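Local coordinates for sulfur oxidation protein soxB (Thermus thermophilus, PDB 2WDD) that hydrolyses the sulfur-sulfur bond of cysteine S-thiosulfonate in the Sox sulfur oxidation pathway and binds a pair of manganese ions, at residues K124-L128 / G156-M160; F184-I189 / V214-P220; T362-V366 / A531-R535; E395-F400 / R500-A506; W418-Y422 / Y527-A531. All coordinates share one frame; numbering follows the deposited sequence.

Interaction 1: K124-L128 / G156-M160; sequences KALVL and GVDHM
D158 grips the backbone of V127 with its carboxylate and its amide at once. V127 N donates to D158 OD2 over 2.8 Å at 174°, almost straight, and meets the anti lone pair of that oxygen. In return D158 N donates to V127 O (2.9 Å, in the carbonyl plane), and a weak, longer bond from H159 N reaches the same acceptor. With CG anti to its own carbonyl carbon (chi1 -66°), D158 brings OD2 back onto the edge of strand 124-129. The tight part lies here and beside it: L128 CD2 sits at the ring edge of H159, 3.7 Å from its CD2, and V127 CB stands 3.6 Å from G156 O. H159 also bonds H205 through NE2. V127 CG1 and V157 CG2, 4.3 Å apart, make a looser but still buried apolar contact. On the wet side a water donates to both A125 O and D158 OD2, 2.6 Å from the latter. L128 pairs with H159 as the one parallel bridge, joining strand 159-160 to the sheet after helix 146-155. OD2 thus receives a backbone N-H and a water hydrogen, a setting likely to stabilise the charged carboxylate and let it stand in for a strand carbonyl.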
# COMPACT_ATOMS: atom_id res chain seq x y z
N LYS A 124 15.39 16.26 -18.53
CA LYS A 124 15.97 15.05 -17.93
C LYS A 124 14.92 14.37 -17.05
O LYS A 124 14.42 14.97 -16.11
CB LYS A 124 17.17 15.43 -17.07
CG LYS A 124 17.61 14.35 -16.10
CD LYS A 124 18.64 13.44 -16.74
CE LYS A 124 19.42 12.67 -15.69
NZ LYS A 124 19.94 11.39 -16.24
N ALA A 125 14.61 13.11 -17.35
CA ALA A 125 13.61 12.37 -16.58
C ALA A 125 14.17 11.15 -15.85
O ALA A 125 15.02 10.43 -16.37
CB ALA A 125 12.45 11.98 -17.46
N LEU A 126 13.66 10.93 -14.64
CA LEU A 126 14.05 9.77 -13.85
C LEU A 126 12.78 9.03 -13.47
O LEU A 126 11.77 9.66 -13.14
CB LEU A 126 14.78 10.20 -12.57
CG LEU A 126 16.18 10.78 -12.74
CD1 LEU A 126 16.69 11.29 -11.39
CD2 LEU A 126 17.13 9.74 -13.34
N VAL A 127 12.83 7.70 -13.57
CA VAL A 127 11.70 6.85 -13.21
C VAL A 127 12.03 6.26 -11.85
O VAL A 127 13.01 5.52 -11.69
CB VAL A 127 11.48 5.76 -14.28
CG1 VAL A 127 10.33 4.84 -13.85
CG2 VAL A 127 11.17 6.39 -15.64
N LEU A 128 11.21 6.60 -10.86
CA LEU A 128 11.48 6.19 -9.49
C LEU A 128 10.34 5.36 -8.96
O LEU A 128 9.18 5.75 -9.06
CB LEU A 128 11.64 7.43 -8.61
CG LEU A 128 12.75 8.37 -9.10
CD1 LEU A 128 12.79 9.60 -8.22
CD2 LEU A 128 14.09 7.64 -9.10
N GLY A 156 12.15 0.47 -17.58
CA GLY A 156 13.40 1.15 -17.31
C GLY A 156 13.32 1.97 -16.03
O GLY A 156 13.28 3.19 -16.07
N VAL A 157 13.28 1.29 -14.89
CA VAL A 157 13.19 1.95 -13.60
C VAL A 157 14.60 2.33 -13.13
O VAL A 157 15.48 1.48 -13.09
CB VAL A 157 12.52 1.03 -12.56
CG1 VAL A 157 12.58 1.64 -11.16
CG2 VAL A 157 11.08 0.73 -12.98
N ASP A 158 14.82 3.60 -12.80
CA ASP A 158 16.15 4.03 -12.39
C ASP A 158 16.51 3.66 -10.96
O ASP A 158 17.66 3.31 -10.67
CB ASP A 158 16.29 5.54 -12.56
CG ASP A 158 16.24 5.95 -14.01
OD1 ASP A 158 17.12 5.50 -14.79
OD2 ASP A 158 15.29 6.65 -14.39
N HIS A 159 15.55 3.79 -10.05
CA HIS A 159 15.79 3.45 -8.65
C HIS A 159 14.55 2.85 -8.03
O HIS A 159 13.43 3.12 -8.47
CB HIS A 159 16.12 4.70 -7.83
CG HIS A 159 17.40 5.37 -8.22
ND1 HIS A 159 18.62 4.74 -8.12
CD2 HIS A 159 17.65 6.62 -8.66
CE1 HIS A 159 19.57 5.57 -8.51
NE2 HIS A 159 19.01 6.72 -8.83
N MET A 160 14.75 2.08 -6.96
CA MET A 160 13.64 1.58 -6.16
C MET A 160 14.12 1.43 -4.73
O MET A 160 15.34 1.39 -4.46
CB MET A 160 13.09 0.25 -6.68
CG MET A 160 13.78 -0.98 -6.11
SD MET A 160 13.00 -2.55 -6.71
CE MET A 160 11.60 -2.70 -5.56
O HOH W 1 14.91 7.74 -16.77

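Interaction 2: F184-I189 / V214-P220; sequences FLSYNI and VVGASYP
N188 faces S218 with its amide, pairing with both backbone polar atoms of that residue. S218 N donates to N188 OD1 over 3.0 Å, in the carbonyl plane and on a lone pair, whereas N188 ND2 reaches S218 O at 2.9 Å from above the carbonyl plane, 44° out of it. The amide is therefore twisted against the peptide it reads. Its chi1 of 62° puts CG between the backbone N and the carbonyl carbon, which carries the amide to S218; separately, N188 CB lies over the centre of the Y187 ring. That ring turns its edge to strand 210-217: A217 CB lies near the ring plane, 3.6 Å from Y187 CE2, and G216 O is also at the edge while accepting from Y187 N (2.9 Å). L185 crosses V214 at about a right angle, its CD1 3.9 Å from V214 CG1, and G216 CA comes 3.9 Å from L185 CB. Farther along, near I189, a short hydrogen bond of 2.6 Å joins S186 OG and S218 OG. I189 CD1 packs against the second of these hydroxyls. Beyond this buried polar patch, the ring of Y219 stacks on H286 and also meets H163, both manganese ligands. A strand end running into a loop that borders the metals is characteristic of the two-metal site of calcineurin-like metallophosphoesterases, to which the 5'-nucleotidase family belongs.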
# COMPACT_ATOMS: atom_id res chain seq x y z
N PHE A 184 19.23 -0.09 -6.79
CA PHE A 184 18.52 -0.17 -5.51
C PHE A 184 19.21 0.72 -4.48
O PHE A 184 20.43 0.68 -4.34
CB PHE A 184 18.52 -1.63 -5.01
CG PHE A 184 17.69 -1.85 -3.77
CD1 PHE A 184 16.36 -2.19 -3.88
CD2 PHE A 184 18.24 -1.69 -2.51
CE1 PHE A 184 15.57 -2.37 -2.75
CE2 PHE A 184 17.47 -1.86 -1.37
CZ PHE A 184 16.13 -2.20 -1.49
N LEU A 185 18.43 1.54 -3.78
CA LEU A 185 18.97 2.45 -2.77
C LEU A 185 18.34 2.19 -1.41
O LEU A 185 17.16 1.88 -1.32
CB LEU A 185 18.67 3.90 -3.15
CG LEU A 185 19.20 4.42 -4.49
CD1 LEU A 185 18.68 5.83 -4.75
CD2 LEU A 185 20.73 4.39 -4.50
N SER A 186 19.13 2.38 -0.35
CA SER A 186 18.63 2.30 1.02
C SER A 186 19.73 2.70 1.99
O SER A 186 20.77 2.04 2.05
CB SER A 186 18.09 0.91 1.37
OG SER A 186 16.76 0.73 0.88
N TYR A 187 19.52 3.78 2.72
CA TYR A 187 20.52 4.22 3.70
C TYR A 187 20.43 3.36 4.96
O TYR A 187 21.39 3.25 5.73
CB TYR A 187 20.29 5.70 4.08
CG TYR A 187 19.26 5.87 5.19
CD1 TYR A 187 19.66 5.89 6.53
CD2 TYR A 187 17.90 5.89 4.91
CE1 TYR A 187 18.73 6.00 7.56
CE2 TYR A 187 16.96 5.97 5.93
CZ TYR A 187 17.37 6.03 7.25
OH TYR A 187 16.44 6.10 8.25
N ASN A 188 19.26 2.75 5.17
CA ASN A 188 18.97 2.07 6.43
C ASN A 188 19.12 0.57 6.58
O ASN A 188 19.02 0.06 7.69
CB ASN A 188 17.62 2.52 6.99
CG ASN A 188 16.45 2.20 6.07
OD1 ASN A 188 16.53 2.35 4.84
ND2 ASN A 188 15.35 1.73 6.66
N ILE A 189 19.31 -0.15 5.47
CA ILE A 189 19.46 -1.60 5.55
C ILE A 189 20.93 -1.87 5.82
O ILE A 189 21.78 -1.61 4.98
CB ILE A 189 18.97 -2.28 4.26
CG1 ILE A 189 17.48 -1.97 4.05
CG2 ILE A 189 19.16 -3.81 4.35
CD1 ILE A 189 16.94 -2.42 2.71
N VAL A 214 19.20 11.42 -5.17
CA VAL A 214 18.04 10.62 -4.81
C VAL A 214 18.55 9.73 -3.67
O VAL A 214 19.46 8.91 -3.88
CB VAL A 214 17.54 9.74 -5.97
CG1 VAL A 214 16.36 8.83 -5.52
CG2 VAL A 214 17.09 10.59 -7.15
N VAL A 215 18.02 9.93 -2.47
CA VAL A 215 18.40 9.15 -1.29
C VAL A 215 17.27 8.14 -1.09
O VAL A 215 16.11 8.48 -1.27
CB VAL A 215 18.53 10.04 -0.04
CG1 VAL A 215 18.91 9.22 1.20
CG2 VAL A 215 19.51 11.19 -0.30
N GLY A 216 17.60 6.90 -0.75
CA GLY A 216 16.56 5.91 -0.52
C GLY A 216 16.38 5.50 0.93
O GLY A 216 17.33 5.42 1.70
N ALA A 217 15.14 5.22 1.29
CA ALA A 217 14.82 4.73 2.63
C ALA A 217 13.81 3.59 2.52
O ALA A 217 12.75 3.76 1.92
CB ALA A 217 14.27 5.83 3.52
N SER A 218 14.18 2.42 3.04
CA SER A 218 13.27 1.28 3.06
C SER A 218 12.47 1.28 4.37
O SER A 218 12.82 1.95 5.34
CB SER A 218 14.04 -0.03 2.90
OG SER A 218 14.41 -0.21 1.55
N TYR A 219 11.38 0.52 4.40
CA TYR A 219 10.51 0.48 5.57
C TYR A 219 11.29 0.08 6.81
O TYR A 219 11.93 -0.97 6.82
CB TYR A 219 9.38 -0.51 5.33
CG TYR A 219 8.30 -0.49 6.38
CD1 TYR A 219 7.64 0.68 6.72
CD2 TYR A 219 7.87 -1.67 6.98
CE1 TYR A 219 6.63 0.70 7.67
CE2 TYR A 219 6.86 -1.67 7.93
CZ TYR A 219 6.23 -0.49 8.25
OH TYR A 219 5.21 -0.49 9.19
N PRO A 220 11.22 0.88 7.89
CA PRO A 220 12.02 0.57 9.09
C PRO A 220 11.49 -0.55 9.98
O PRO A 220 12.20 -1.02 10.87
CB PRO A 220 12.01 1.89 9.87
CG PRO A 220 10.83 2.65 9.36
CD PRO A 220 10.67 2.25 7.92

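Interaction 3: T362-V366 / A531-R535; sequences TPLAV and AEYLR
L364 and A365 pack against one side of helix 526-537 at L534 and R535, a strand-on-helix contact in which the start of strand 365-367 meets the last turns of the helix. That strand is the middle one of a small three-stranded mixed sheet, between strands 415-416 and 539-540, so the helix is held against the sheet that its own chain joins a few residues later. Apolar packing carries most of the contact. A365 CB comes to 3.9 Å from L534 CB, and L364 CB to 4.2 Å from that same atom. L364 then runs alongside R535, both pointing the same way, with CD2 3.9 Å from R535 CG. The extended chain of R535, from CG to NE (chi3 176°), offers its CG, and more distantly NE, to L364 CD2 and carries the guanidinium back along the helix, where A531 CB lies over the centre of one of its faces. W418 of helix 418-425 also touches L364 and R535. No direct hydrogen bond crosses between the segments. The polar link goes through solvent: one water donates to both backbone carbonyls, at 2.6 Å from L364 O and 2.9 Å from R535 O.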
# COMPACT_ATOMS: atom_id res chain seq x y z
N THR A 362 -10.45 -17.71 -14.70
CA THR A 362 -11.78 -18.32 -14.74
C THR A 362 -12.56 -17.81 -13.54
O THR A 362 -12.02 -17.70 -12.44
CB THR A 362 -11.71 -19.85 -14.78
OG1 THR A 362 -10.89 -20.27 -15.87
CG2 THR A 362 -13.12 -20.44 -14.95
N PRO A 363 -13.85 -17.49 -13.73
CA PRO A 363 -14.58 -17.00 -12.56
C PRO A 363 -14.75 -18.07 -11.49
O PRO A 363 -15.04 -19.24 -11.80
CB PRO A 363 -15.96 -16.63 -13.13
CG PRO A 363 -15.74 -16.44 -14.59
CD PRO A 363 -14.65 -17.41 -14.96
N LEU A 364 -14.56 -17.67 -10.24
CA LEU A 364 -14.77 -18.56 -9.11
C LEU A 364 -16.20 -18.33 -8.61
O LEU A 364 -16.90 -19.27 -8.25
CB LEU A 364 -13.78 -18.27 -7.99
CG LEU A 364 -12.32 -18.65 -8.24
CD1 LEU A 364 -11.46 -18.05 -7.14
CD2 LEU A 364 -12.17 -20.18 -8.25
N ALA A 365 -16.61 -17.07 -8.61
CA ALA A 365 -17.96 -16.70 -8.19
C ALA A 365 -18.23 -15.29 -8.67
O ALA A 365 -17.30 -14.58 -9.05
CB ALA A 365 -18.09 -16.76 -6.66
N VAL A 366 -19.49 -14.90 -8.66
CA VAL A 366 -19.86 -13.54 -9.03
C VAL A 366 -20.21 -12.75 -7.78
O VAL A 366 -20.94 -13.23 -6.91
CB VAL A 366 -21.03 -13.52 -10.04
CG1 VAL A 366 -21.58 -12.10 -10.20
CG2 VAL A 366 -20.56 -14.08 -11.37
N ALA A 531 -11.17 -20.04 -2.19
CA ALA A 531 -11.55 -20.65 -3.46
C ALA A 531 -12.57 -21.77 -3.21
O ALA A 531 -13.54 -21.89 -3.94
CB ALA A 531 -10.34 -21.16 -4.23
N GLU A 532 -12.36 -22.56 -2.15
CA GLU A 532 -13.29 -23.64 -1.81
C GLU A 532 -14.69 -23.09 -1.56
O GLU A 532 -15.69 -23.63 -2.04
CB GLU A 532 -12.79 -24.37 -0.56
CG GLU A 532 -11.92 -25.57 -0.86
CD GLU A 532 -11.44 -26.27 0.39
OE1 GLU A 532 -12.05 -26.08 1.46
OE2 GLU A 532 -10.43 -27.00 0.31
N TYR A 533 -14.76 -22.01 -0.78
CA TYR A 533 -16.03 -21.39 -0.45
C TYR A 533 -16.69 -20.81 -1.70
O TYR A 533 -17.86 -21.08 -1.98
CB TYR A 533 -15.81 -20.28 0.57
CG TYR A 533 -17.04 -19.45 0.86
CD1 TYR A 533 -18.12 -20.00 1.54
CD2 TYR A 533 -17.13 -18.13 0.44
CE1 TYR A 533 -19.25 -19.23 1.84
CE2 TYR A 533 -18.24 -17.36 0.73
CZ TYR A 533 -19.30 -17.91 1.42
OH TYR A 533 -20.41 -17.14 1.70
N LEU A 534 -15.95 -19.98 -2.43
CA LEU A 534 -16.49 -19.32 -3.61
C LEU A 534 -16.99 -20.28 -4.69
O LEU A 534 -18.07 -20.07 -5.25
CB LEU A 534 -15.47 -18.34 -4.20
CG LEU A 534 -15.09 -17.16 -3.29
CD1 LEU A 534 -13.96 -16.35 -3.93
CD2 LEU A 534 -16.30 -16.27 -3.04
N ARG A 535 -16.20 -21.31 -4.99
CA ARG A 535 -16.60 -22.29 -6.01
C ARG A 535 -17.95 -22.89 -5.61
O ARG A 535 -18.83 -23.04 -6.44
CB ARG A 535 -15.60 -23.45 -6.09
CG ARG A 535 -14.20 -23.09 -6.53
CD ARG A 535 -13.27 -24.30 -6.36
NE ARG A 535 -11.92 -24.03 -6.85
CZ ARG A 535 -10.81 -24.28 -6.16
NH1 ARG A 535 -10.89 -24.83 -4.96
NH2 ARG A 535 -9.63 -24.00 -6.69
O HOH W 2 -18.75 -21.08 -8.64

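Interaction 4: E395-F400 / R500-A506; sequences EVEVVF and RRYLAAA
E397 turns CG anti to its carbonyl carbon (chi1 -63°) and extends beyond it, while R500 runs out with CG anti to the backbone N (chi1 179°); the two chains meet from opposite directions. E397 OE1 forms a salt bridge with R500 NH1 at 2.9 Å, the carboxylate and guanidinium planes 73° apart. The other oxygen, OE2, accepts from L503 N over 2.9 Å, met from above the carboxylate plane. An alanine in place of E397 would probably leave R500 without its carboxylate mate and L503 N without its acceptor. R500 NH1 also lies over one face of the Y502 ring, offset toward its rim. Past E397 the backbones pair directly: L503 O accepts from both E397 N and V398 N, A505 N donates to V398 O, and F400 N closes on A505 O at 2.7 Å. V398 and F400 line one face with A504 and A506, V398 CG2 lying 3.7 Å from A504 CB; V399 and A505 line the other, on V389 of helix 380-392, and V396 CG1 stands 3.9 Å from A505 CB. Strand 501-507 pairs with antiparallel 431-438 as well, making this a parallel step in the mixed sheet of the 5'-nucleotidase C-terminal domain.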
# COMPACT_ATOMS: atom_id res chain seq x y z
N GLU A 395 -16.90 -23.94 13.71
CA GLU A 395 -16.51 -23.82 15.12
C GLU A 395 -15.88 -22.46 15.44
O GLU A 395 -15.87 -22.04 16.60
CB GLU A 395 -15.54 -24.94 15.48
CG GLU A 395 -15.95 -26.31 14.94
CD GLU A 395 -15.17 -26.72 13.69
OE1 GLU A 395 -14.66 -27.86 13.66
OE2 GLU A 395 -15.11 -25.94 12.71
N VAL A 396 -15.38 -21.77 14.42
CA VAL A 396 -14.73 -20.47 14.62
C VAL A 396 -15.70 -19.39 15.06
O VAL A 396 -16.72 -19.16 14.40
CB VAL A 396 -13.96 -20.04 13.38
CG1 VAL A 396 -13.40 -18.62 13.57
CG2 VAL A 396 -12.85 -21.03 13.08
N GLU A 397 -15.33 -18.68 16.12
CA GLU A 397 -16.14 -17.61 16.68
C GLU A 397 -15.74 -16.21 16.22
O GLU A 397 -16.59 -15.35 16.06
CB GLU A 397 -16.18 -17.68 18.20
CG GLU A 397 -16.82 -18.98 18.69
CD GLU A 397 -16.47 -19.33 20.12
OE1 GLU A 397 -17.20 -18.86 21.01
OE2 GLU A 397 -15.54 -20.13 20.33
N VAL A 398 -14.44 -16.00 16.03
CA VAL A 398 -13.94 -14.70 15.57
C VAL A 398 -12.87 -14.92 14.51
O VAL A 398 -11.99 -15.77 14.67
CB VAL A 398 -13.40 -13.87 16.75
CG1 VAL A 398 -14.54 -13.35 17.62
CG2 VAL A 398 -12.39 -14.67 17.57
N VAL A 399 -12.94 -14.15 13.43
CA VAL A 399 -11.93 -14.25 12.37
C VAL A 399 -11.20 -12.92 12.29
O VAL A 399 -11.82 -11.90 12.00
CB VAL A 399 -12.57 -14.56 11.00
CG1 VAL A 399 -11.49 -14.67 9.92
CG2 VAL A 399 -13.45 -15.84 11.07
N PHE A 400 -9.88 -12.95 12.52
CA PHE A 400 -9.07 -11.73 12.44
C PHE A 400 -8.43 -11.63 11.06
O PHE A 400 -7.60 -12.46 10.69
CB PHE A 400 -7.94 -11.77 13.49
CG PHE A 400 -8.42 -11.67 14.91
CD1 PHE A 400 -8.32 -10.48 15.61
CD2 PHE A 400 -8.93 -12.78 15.57
CE1 PHE A 400 -8.72 -10.38 16.93
CE2 PHE A 400 -9.35 -12.69 16.89
CZ PHE A 400 -9.26 -11.48 17.56
N ARG A 500 -13.40 -16.51 29.10
CA ARG A 500 -13.85 -17.54 28.19
C ARG A 500 -12.84 -17.74 27.07
O ARG A 500 -12.21 -16.79 26.60
CB ARG A 500 -15.20 -17.14 27.59
CG ARG A 500 -15.79 -18.13 26.59
CD ARG A 500 -17.07 -17.56 25.98
NE ARG A 500 -17.89 -18.56 25.30
CZ ARG A 500 -17.50 -19.25 24.23
NH1 ARG A 500 -16.29 -19.06 23.72
NH2 ARG A 500 -18.32 -20.14 23.68
N ARG A 501 -12.68 -18.99 26.66
CA ARG A 501 -11.80 -19.34 25.55
C ARG A 501 -12.66 -19.31 24.29
O ARG A 501 -13.72 -19.95 24.24
CB ARG A 501 -11.23 -20.76 25.72
CG ARG A 501 -10.15 -20.89 26.78
CD ARG A 501 -9.24 -22.08 26.49
NE ARG A 501 -9.95 -23.20 25.88
CZ ARG A 501 -9.37 -24.17 25.17
NH1 ARG A 501 -8.06 -24.15 24.98
NH2 ARG A 501 -10.10 -25.15 24.66
N TYR A 502 -12.25 -18.53 23.30
CA TYR A 502 -12.97 -18.41 22.05
C TYR A 502 -12.11 -18.99 20.94
O TYR A 502 -10.89 -18.78 20.94
CB TYR A 502 -13.22 -16.94 21.72
CG TYR A 502 -14.18 -16.23 22.65
CD1 TYR A 502 -15.53 -16.13 22.34
CD2 TYR A 502 -13.73 -15.62 23.81
CE1 TYR A 502 -16.41 -15.47 23.17
CE2 TYR A 502 -14.61 -14.95 24.66
CZ TYR A 502 -15.95 -14.88 24.33
OH TYR A 502 -16.83 -14.20 25.15
N LEU A 503 -12.72 -19.69 19.99
CA LEU A 503 -11.94 -20.20 18.86
C LEU A 503 -11.79 -19.08 17.84
O LEU A 503 -12.79 -18.51 17.36
CB LEU A 503 -12.58 -21.43 18.22
CG LEU A 503 -11.74 -22.03 17.08
CD1 LEU A 503 -10.35 -22.44 17.55
CD2 LEU A 503 -12.46 -23.20 16.43
N ALA A 504 -10.54 -18.74 17.55
CA ALA A 504 -10.23 -17.67 16.64
C ALA A 504 -9.56 -18.21 15.39
O ALA A 504 -9.03 -19.31 15.37
CB ALA A 504 -9.30 -16.66 17.31
N ALA A 505 -9.58 -17.39 14.34
CA ALA A 505 -8.87 -17.73 13.12
C ALA A 505 -8.16 -16.46 12.70
O ALA A 505 -8.65 -15.37 12.95
CB ALA A 505 -9.84 -18.19 12.03
N ALA A 506 -6.97 -16.59 12.12
CA ALA A 506 -6.22 -15.41 11.69
C ALA A 506 -5.28 -15.81 10.58
O ALA A 506 -4.82 -16.94 10.53
CB ALA A 506 -5.43 -14.83 12.85

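Interaction 5: W418-Y422 / Y527-A531; sequences WDHLY and YEVLA. With TBU (tertiary-butyl alcohol), chain D.
Y422 presents its ring edge to the face of Y527: Y422 CE1 stands over the centre of the Y527 ring, with centroids 5.2 Å apart and planes at 80°, a T-shaped pair. W418 comes to the same tyrosine from another side. Its CZ3 is 3.6 Å from Y527 CD1, the latter near the indole plane. Across the same six-membered ring, W418 CZ2 lies 3.3 Å from A531 CB. L421 fills the space between the helices: its CD1 lies over one face of the indole and 3.8 Å from Y527 O, and its CD2 reaches L530 CB. Y527 takes up this role because chi1 of 44° wedges CG between its backbone N and carbonyl carbon, turning the ring toward helix 418-425. A serine in place of Y527 removes the ring, which would probably leave the Y422 edge without a face to meet and open a gap beside W418. The next shell fixes the partners: Y422 OH bonds H359 NE2, the H359 ring also meets W418, and W381 of helix 380-392 packs on L421 and L530. The helix segments run at 143° with axes 10.4 Å apart, a wide spacing bridged by large rings. A tertiary-butyl alcohol lies beside both tyrosine hydroxyls, its O 3.7 Å from Y422 OH, a proximity without an assigned hydrogen bond. No hydrogen bond crosses between the segments, which implies cohesion by aromatic and apolar packing, with polar groups directed to the pocket and to H359.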
# COMPACT_ATOMS: atom_id res chain seq x y z
N TRP A 418 -8.99 -16.11 -9.41
CA TRP A 418 -7.83 -16.45 -8.61
C TRP A 418 -6.88 -15.25 -8.57
O TRP A 418 -6.26 -14.97 -7.54
CB TRP A 418 -7.10 -17.66 -9.18
CG TRP A 418 -7.49 -18.94 -8.51
CD1 TRP A 418 -8.31 -19.92 -9.00
CD2 TRP A 418 -7.05 -19.38 -7.22
NE1 TRP A 418 -8.42 -20.93 -8.08
CE2 TRP A 418 -7.65 -20.64 -6.99
CE3 TRP A 418 -6.23 -18.83 -6.24
CZ2 TRP A 418 -7.43 -21.36 -5.81
CZ3 TRP A 418 -6.00 -19.55 -5.08
CH2 TRP A 418 -6.60 -20.80 -4.88
N ASP A 419 -6.78 -14.53 -9.68
CA ASP A 419 -5.90 -13.36 -9.71
C ASP A 419 -6.32 -12.35 -8.63
O ASP A 419 -5.47 -11.77 -7.96
CB ASP A 419 -5.82 -12.72 -11.10
CG ASP A 419 -4.54 -11.91 -11.30
OD1 ASP A 419 -3.45 -12.43 -10.97
OD2 ASP A 419 -4.62 -10.74 -11.71
N HIS A 420 -7.63 -12.21 -8.42
CA HIS A 420 -8.12 -11.33 -7.36
C HIS A 420 -7.75 -11.91 -5.99
O HIS A 420 -7.35 -11.18 -5.09
CB HIS A 420 -9.64 -11.16 -7.42
CG HIS A 420 -10.13 -10.46 -8.65
ND1 HIS A 420 -11.18 -10.95 -9.40
CD2 HIS A 420 -9.79 -9.27 -9.21
CE1 HIS A 420 -11.45 -10.11 -10.38
NE2 HIS A 420 -10.61 -9.09 -10.30
N LEU A 421 -7.94 -13.21 -5.82
CA LEU A 421 -7.61 -13.81 -4.52
C LEU A 421 -6.15 -13.54 -4.18
O LEU A 421 -5.82 -13.25 -3.03
CB LEU A 421 -7.88 -15.32 -4.52
CG LEU A 421 -9.33 -15.77 -4.69
CD1 LEU A 421 -9.43 -17.28 -4.42
CD2 LEU A 421 -10.25 -14.98 -3.77
N TYR A 422 -5.26 -13.64 -5.17
CA TYR A 422 -3.84 -13.37 -4.93
C TYR A 422 -3.60 -11.88 -4.68
O TYR A 422 -2.76 -11.51 -3.87
CB TYR A 422 -2.98 -13.86 -6.09
CG TYR A 422 -2.99 -15.36 -6.31
CD1 TYR A 422 -2.85 -16.25 -5.26
CD2 TYR A 422 -3.10 -15.88 -7.60
CE1 TYR A 422 -2.87 -17.62 -5.47
CE2 TYR A 422 -3.11 -17.26 -7.82
CZ TYR A 422 -2.99 -18.11 -6.76
OH TYR A 422 -2.99 -19.47 -6.98
N TYR A 527 -6.14 -18.44 0.73
CA TYR A 527 -6.75 -18.43 -0.61
C TYR A 527 -7.36 -19.77 -1.02
O TYR A 527 -8.31 -19.80 -1.79
CB TYR A 527 -5.85 -17.83 -1.69
CG TYR A 527 -4.41 -18.28 -1.64
CD1 TYR A 527 -4.03 -19.56 -2.05
CD2 TYR A 527 -3.40 -17.39 -1.29
CE1 TYR A 527 -2.70 -19.95 -2.04
CE2 TYR A 527 -2.08 -17.77 -1.29
CZ TYR A 527 -1.73 -19.04 -1.68
OH TYR A 527 -0.39 -19.41 -1.64
N GLU A 528 -6.83 -20.87 -0.48
CA GLU A 528 -7.40 -22.18 -0.77
C GLU A 528 -8.78 -22.26 -0.11
O GLU A 528 -9.73 -22.80 -0.69
CB GLU A 528 -6.51 -23.31 -0.25
CG GLU A 528 -5.23 -23.47 -1.07
CD GLU A 528 -4.35 -24.62 -0.59
OE1 GLU A 528 -4.75 -25.36 0.33
OE2 GLU A 528 -3.24 -24.78 -1.15
N VAL A 529 -8.89 -21.70 1.10
CA VAL A 529 -10.16 -21.71 1.81
C VAL A 529 -11.15 -20.85 1.04
O VAL A 529 -12.31 -21.24 0.83
CB VAL A 529 -9.96 -21.20 3.26
CG1 VAL A 529 -11.29 -21.10 3.99
CG2 VAL A 529 -8.99 -22.09 4.03
N LEU A 530 -10.70 -19.68 0.59
CA LEU A 530 -11.57 -18.79 -0.15
C LEU A 530 -12.07 -19.40 -1.44
O LEU A 530 -13.25 -19.30 -1.76
CB LEU A 530 -10.86 -17.48 -0.45
CG LEU A 530 -10.57 -16.66 0.81
CD1 LEU A 530 -9.73 -15.47 0.45
CD2 LEU A 530 -11.89 -16.23 1.47
N ALA A 531 -11.17 -20.04 -2.19
CA ALA A 531 -11.55 -20.65 -3.46
C ALA A 531 -12.57 -21.77 -3.21
O ALA A 531 -13.54 -21.89 -3.94
CB ALA A 531 -10.34 -21.16 -4.23
O TBU D . 0.40 -19.70 -5.51
C TBU D . 1.40 -20.68 -5.80
C1 TBU D . 0.79 -21.87 -6.51
C2 TBU D . 2.46 -20.05 -6.70
C3 TBU D . 2.03 -21.17 -4.49

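Interactions 1 and 2 come first along the chain and touch, their centres 15 Å apart: M160 O probably accepts a hydrogen bond from L185 N, and H159 packs on L185 and V214, linking the two large sheets of the metal-binding part. Interactions 3 and 5 share A531 and helix 526-537, with centres 8 Å apart; L364 meets L421 there, and R535 meets W418. Interaction 4 falls, in sequence, between the two segments of interaction 3, and its segments alternate with those of interaction 5, whose centre lies 21 Å away. With the centres of interactions 1 and 5 about 33 Å apart, the contacts form two separate groups, with long chain closures tying the C-terminal part together.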